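Local atomic coordinates of maleylacetate reductase (PDB entry 3HL0), a protein that probably catalyses the NADH-dependent reduction of maleylacetate to 3-oxoadipate, as a member of the iron-containing alcohol dehydrogenase family. Residues 163-166 against 167-170; 256-259 against 260-264. All coordinates share one frame; numbering follows the deposited sequence.

Contact 1: residues 163-166 against 167-170; sequences VAIS and MTSG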
loop_
_atom_site.group_PDB
_atom_site.type_symbol
_atom_site.label_atom_id
_atom_site.label_comp_id
_atom_site.label_asym_id
_atom_site.label_seq_id
_atom_site.Cartn_x
_atom_site.Cartn_y
_atom_site.Cartn_z
ATOM N N VAL A 163 -3.290 -3.938 11.941
ATOM C CA VAL A 163 -2.544 -3.412 13.065
ATOM C C VAL A 163 -1.405 -2.484 12.630
ATOM O O VAL A 163 -1.248 -1.406 13.209
ATOM C CB VAL A 163 -2.023 -4.517 13.967
ATOM C CG1 VAL A 163 -1.057 -3.966 14.973
ATOM C CG2 VAL A 163 -3.217 -5.170 14.712
ATOM N N ALA A 164 -0.614 -2.886 11.642
ATOM C CA ALA A 164 0.556 -2.057 11.285
ATOM C C ALA A 164 0.153 -0.648 10.817
ATOM O O ALA A 164 0.733 0.327 11.342
ATOM C CB ALA A 164 1.418 -2.785 10.230
ATOM N N ILE A 165 -0.795 -0.527 9.896
ATOM C CA ILE A 165 -1.270 0.795 9.429
ATOM C C ILE A 165 -2.047 1.528 10.556
ATOM O O ILE A 165 -2.012 2.776 10.639
ATOM C CB ILE A 165 -2.041 0.791 8.074
ATOM C CG1 ILE A 165 -2.355 2.197 7.630
ATOM C CG2 ILE A 165 -3.335 -0.040 8.152
ATOM C CD1 ILE A 165 -1.124 2.968 7.308
ATOM N N SER A 166 -2.698 0.770 11.437
ATOM C CA SER A 166 -3.356 1.421 12.606
ATOM C C SER A 166 -2.305 2.200 13.428
ATOM O O SER A 166 -2.555 3.371 13.847
ATOM C CB SER A 166 -4.096 0.403 13.525
ATOM O OG SER A 166 -5.180 -0.177 12.784
HETATM N N MSE A 167 -1.132 1.595 13.638
HETATM C CA MSE A 167 -0.076 2.236 14.436
HETATM C C MSE A 167 0.521 3.440 13.694
HETATM O O MSE A 167 0.662 4.516 14.277
HETATM C CB MSE A 167 1.026 1.247 14.796
HETATM C CG MSE A 167 0.558 0.026 15.622
HETATM SE SE MSE A 167 -0.396 0.422 17.257
HETATM C CE MSE A 167 -2.188 0.183 16.670
ATOM N N THR A 168 0.856 3.273 12.415
ATOM C CA THR A 168 1.522 4.390 11.718
ATOM C C THR A 168 0.516 5.508 11.396
ATOM O O THR A 168 0.858 6.707 11.512
ATOM C CB THR A 168 2.271 3.950 10.444
ATOM O OG1 THR A 168 1.345 3.202 9.636
ATOM C CG2 THR A 168 3.424 3.052 10.862
ATOM N N SER A 169 -0.723 5.158 11.038
ATOM C CA SER A 169 -1.717 6.190 10.828
ATOM C C SER A 169 -1.993 6.908 12.158
ATOM O O SER A 169 -2.210 8.133 12.162
ATOM C CB SER A 169 -3.018 5.550 10.283
ATOM O OG SER A 169 -4.009 6.585 9.972
ATOM N N GLY A 170 -1.968 6.171 13.283
ATOM C CA GLY A 170 -2.195 6.790 14.619
ATOM C C GLY A 170 -1.083 7.782 14.899
ATOM O O GLY A 170 -1.331 8.875 15.415
#
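Ile165 and Thr168 meet on one flank of the first turns of helix 163-180, their side chains crossing at about a right angle. The isoleucine reaches forward because CG1 lies anti to the backbone N (chi1 -174°), and its terminal CD1 ends 3.4 Å from OG1 of Thr168, a methyl against a hydroxyl. That OG1 is equally near the carbonyl oxygen of Ala164.

The selenomethionine at Met167 follows another course. Its chain bends and doubles back toward the preceding turn: CG rests 3.3 Å from O of Val163, and the terminal CE returns to within 3.7 Å of CB of Ser166. The residue is buried, and it packs on Leu205, Val208 and Arg209 of helix 188-210.

Backbone hydrogen bonds join the same residues; they are the i to i+4 bonds of the N-terminal turns of helix 163-180, in the helical part of the iron-containing alcohol dehydrogenase fold. Ser169 N to Ile165 O, at 2.7 Å, is the shortest of them, and Thr168 N and Gly170 N bond to the oxygens of Ala164 and Ser166. Met167 N is shared, bonding to O of Val163 and more weakly to O of Ala164.

The two serines turn their hydroxyls to different neighbours. OG of Ser166 is hydrogen-bonded to O of Pro162 and to Arg218. CB of Ser169 touches O of Ile165 at 3.0 Å, whereas its OG, opposite the backbone N (chi1 -176°), accepts a hydrogen bond from the backbone N of Tyr121, close to Thr120 and the bound NAD.

Contact 2: residues 256-259 against 260-264; sequences AETH and AVLLP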
loop_
_atom_site.group_PDB
_atom_site.type_symbol
_atom_site.label_atom_id
_atom_site.label_comp_id
_atom_site.label_asym_id
_atom_site.label_seq_id
_atom_site.Cartn_x
_atom_site.Cartn_y
_atom_site.Cartn_z
ATOM N N ALA A 256 2.005 7.188 5.825
ATOM C CA ALA A 256 1.886 7.140 7.281
ATOM C C ALA A 256 3.206 6.716 7.919
ATOM O O ALA A 256 3.608 7.225 8.968
ATOM C CB ALA A 256 0.754 6.163 7.699
ATOM N N GLU A 257 3.934 5.819 7.250
ATOM C CA GLU A 257 5.210 5.348 7.784
ATOM C C GLU A 257 6.258 6.451 7.844
ATOM O O GLU A 257 7.073 6.454 8.759
ATOM C CB GLU A 257 5.763 4.266 6.860
ATOM C CG GLU A 257 5.066 2.906 7.004
ATOM C CD GLU A 257 3.789 2.759 6.170
ATOM O OE1 GLU A 257 3.217 3.741 5.614
ATOM O OE2 GLU A 257 3.358 1.585 6.029
ATOM N N THR A 258 6.231 7.345 6.864
ATOM C CA THR A 258 7.165 8.503 6.851
ATOM C C THR A 258 6.929 9.399 8.083
ATOM O O THR A 258 7.868 9.770 8.784
ATOM C CB THR A 258 7.011 9.312 5.571
ATOM O OG1 THR A 258 7.324 8.456 4.458
ATOM C CG2 THR A 258 8.002 10.481 5.546
ATOM N N HIS A 259 5.653 9.632 8.374
ATOM C CA HIS A 259 5.294 10.383 9.604
ATOM C C HIS A 259 5.747 9.676 10.856
ATOM O O HIS A 259 6.319 10.278 11.723
ATOM C CB HIS A 259 3.797 10.580 9.687
ATOM C CG HIS A 259 3.320 11.689 8.844
ATOM N ND1 HIS A 259 3.138 12.965 9.326
ATOM C CD2 HIS A 259 3.020 11.730 7.519
ATOM C CE1 HIS A 259 2.764 13.752 8.328
ATOM N NE2 HIS A 259 2.683 13.025 7.223
ATOM N N ALA A 260 5.557 8.358 10.918
ATOM C CA ALA A 260 5.948 7.637 12.108
ATOM C C ALA A 260 7.446 7.670 12.343
ATOM O O ALA A 260 7.902 7.860 13.458
ATOM C CB ALA A 260 5.482 6.148 11.998
ATOM N N VAL A 261 8.203 7.491 11.261
ATOM C CA VAL A 261 9.662 7.519 11.389
ATOM C C VAL A 261 10.223 8.891 11.792
ATOM O O VAL A 261 11.109 8.981 12.667
ATOM C CB VAL A 261 10.325 7.018 10.105
ATOM C CG1 VAL A 261 11.861 7.193 10.190
ATOM C CG2 VAL A 261 10.014 5.538 9.936
ATOM N N LEU A 262 9.704 9.932 11.142
ATOM C CA LEU A 262 10.278 11.283 11.336
ATOM C C LEU A 262 9.830 11.920 12.648
ATOM O O LEU A 262 10.577 12.740 13.172
ATOM C CB LEU A 262 9.928 12.210 10.155
ATOM C CG LEU A 262 10.749 11.903 8.875
ATOM C CD1 LEU A 262 10.229 12.806 7.762
ATOM C CD2 LEU A 262 12.197 12.124 9.107
ATOM N N LEU A 263 8.610 11.614 13.102
ATOM C CA LEU A 263 7.980 12.436 14.193
ATOM C C LEU A 263 8.890 12.632 15.444
ATOM O O LEU A 263 9.018 13.755 15.934
ATOM C CB LEU A 263 6.595 11.907 14.564
ATOM C CG LEU A 263 5.849 12.854 15.528
ATOM C CD1 LEU A 263 5.595 14.253 14.965
ATOM C CD2 LEU A 263 4.582 12.124 15.940
ATOM N N PRO A 264 9.582 11.589 15.928
ATOM C CA PRO A 264 10.399 11.832 17.140
ATOM C C PRO A 264 11.538 12.844 16.880
ATOM O O PRO A 264 11.904 13.574 17.783
ATOM C CB PRO A 264 10.984 10.451 17.463
ATOM C CG PRO A 264 9.961 9.474 16.881
ATOM C CD PRO A 264 9.497 10.149 15.590
#
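Thr258 and Leu262, one turn apart on helix 255-271, lie side by side and point the same way. Their apolar contact is between methyls, CG2 of Thr258 standing 3.9 Å from CD1 of Leu262. The threonine can offer this methyl because CG2 is anti to the backbone N, while OG1 (chi1 -61°) turns back to a hydrogen bond with O of Pro254, just before the helix begins. Beyond this pair, Leu262 continues into Cys244 and Leu247 of helix 239-251.

A second kind of contact sets carbon against backbone oxygen. CG2 of Val261 approaches O of Glu257 at 3.3 Å, and CB of Leu263 is equally near O of His259.

Four i to i+4 hydrogen bonds join the turns. Ala260 N meets O of Ala256 at 3.0 Å, and Val261 N bonds to O of Glu257 at 2.9 Å. Leu262 N and Leu263 N use the oxygens of Thr258 and His259.

Aromatic contacts gather around His259, whose ring meets those of His255 and His240 at about 55° and that of His241 edge-to-face. It thus sits among three other histidines, two of them on helix 239-251, one turn on from Ala256, whose side chain lies about 4 Å from NAD between nearest atoms.

The carbonyls of 256-259 and the N-H groups of 260-263 are therefore paired within the helix, leaving the side chains to face several different partners, whereas Pro264 supplies no N-H, which fits the kink there.

From the N terminus, the chain first builds the parallel sheet whose last strand is 150-153, then enters helix 163-180, where contact 1 spans the first two turns; each bond closes one turn, and no long loop. Helices 188-210, 215-234 and 239-251 intervene before contact 2 likewise spans about two turns of helix 255-271. The contacts are in series, neither nested nor crossed, yet their centres are 11 Å apart and they touch directly. CB of Ala256 fits among Thr168 OG1 at 3.6 Å, Ile165 CD1 and Ser169 N, and CB of Ala260 meets Thr168 CG2. Two alanines of helix 255-271 thus pack against helix 163-180, tying these helices together beside the bound NAD.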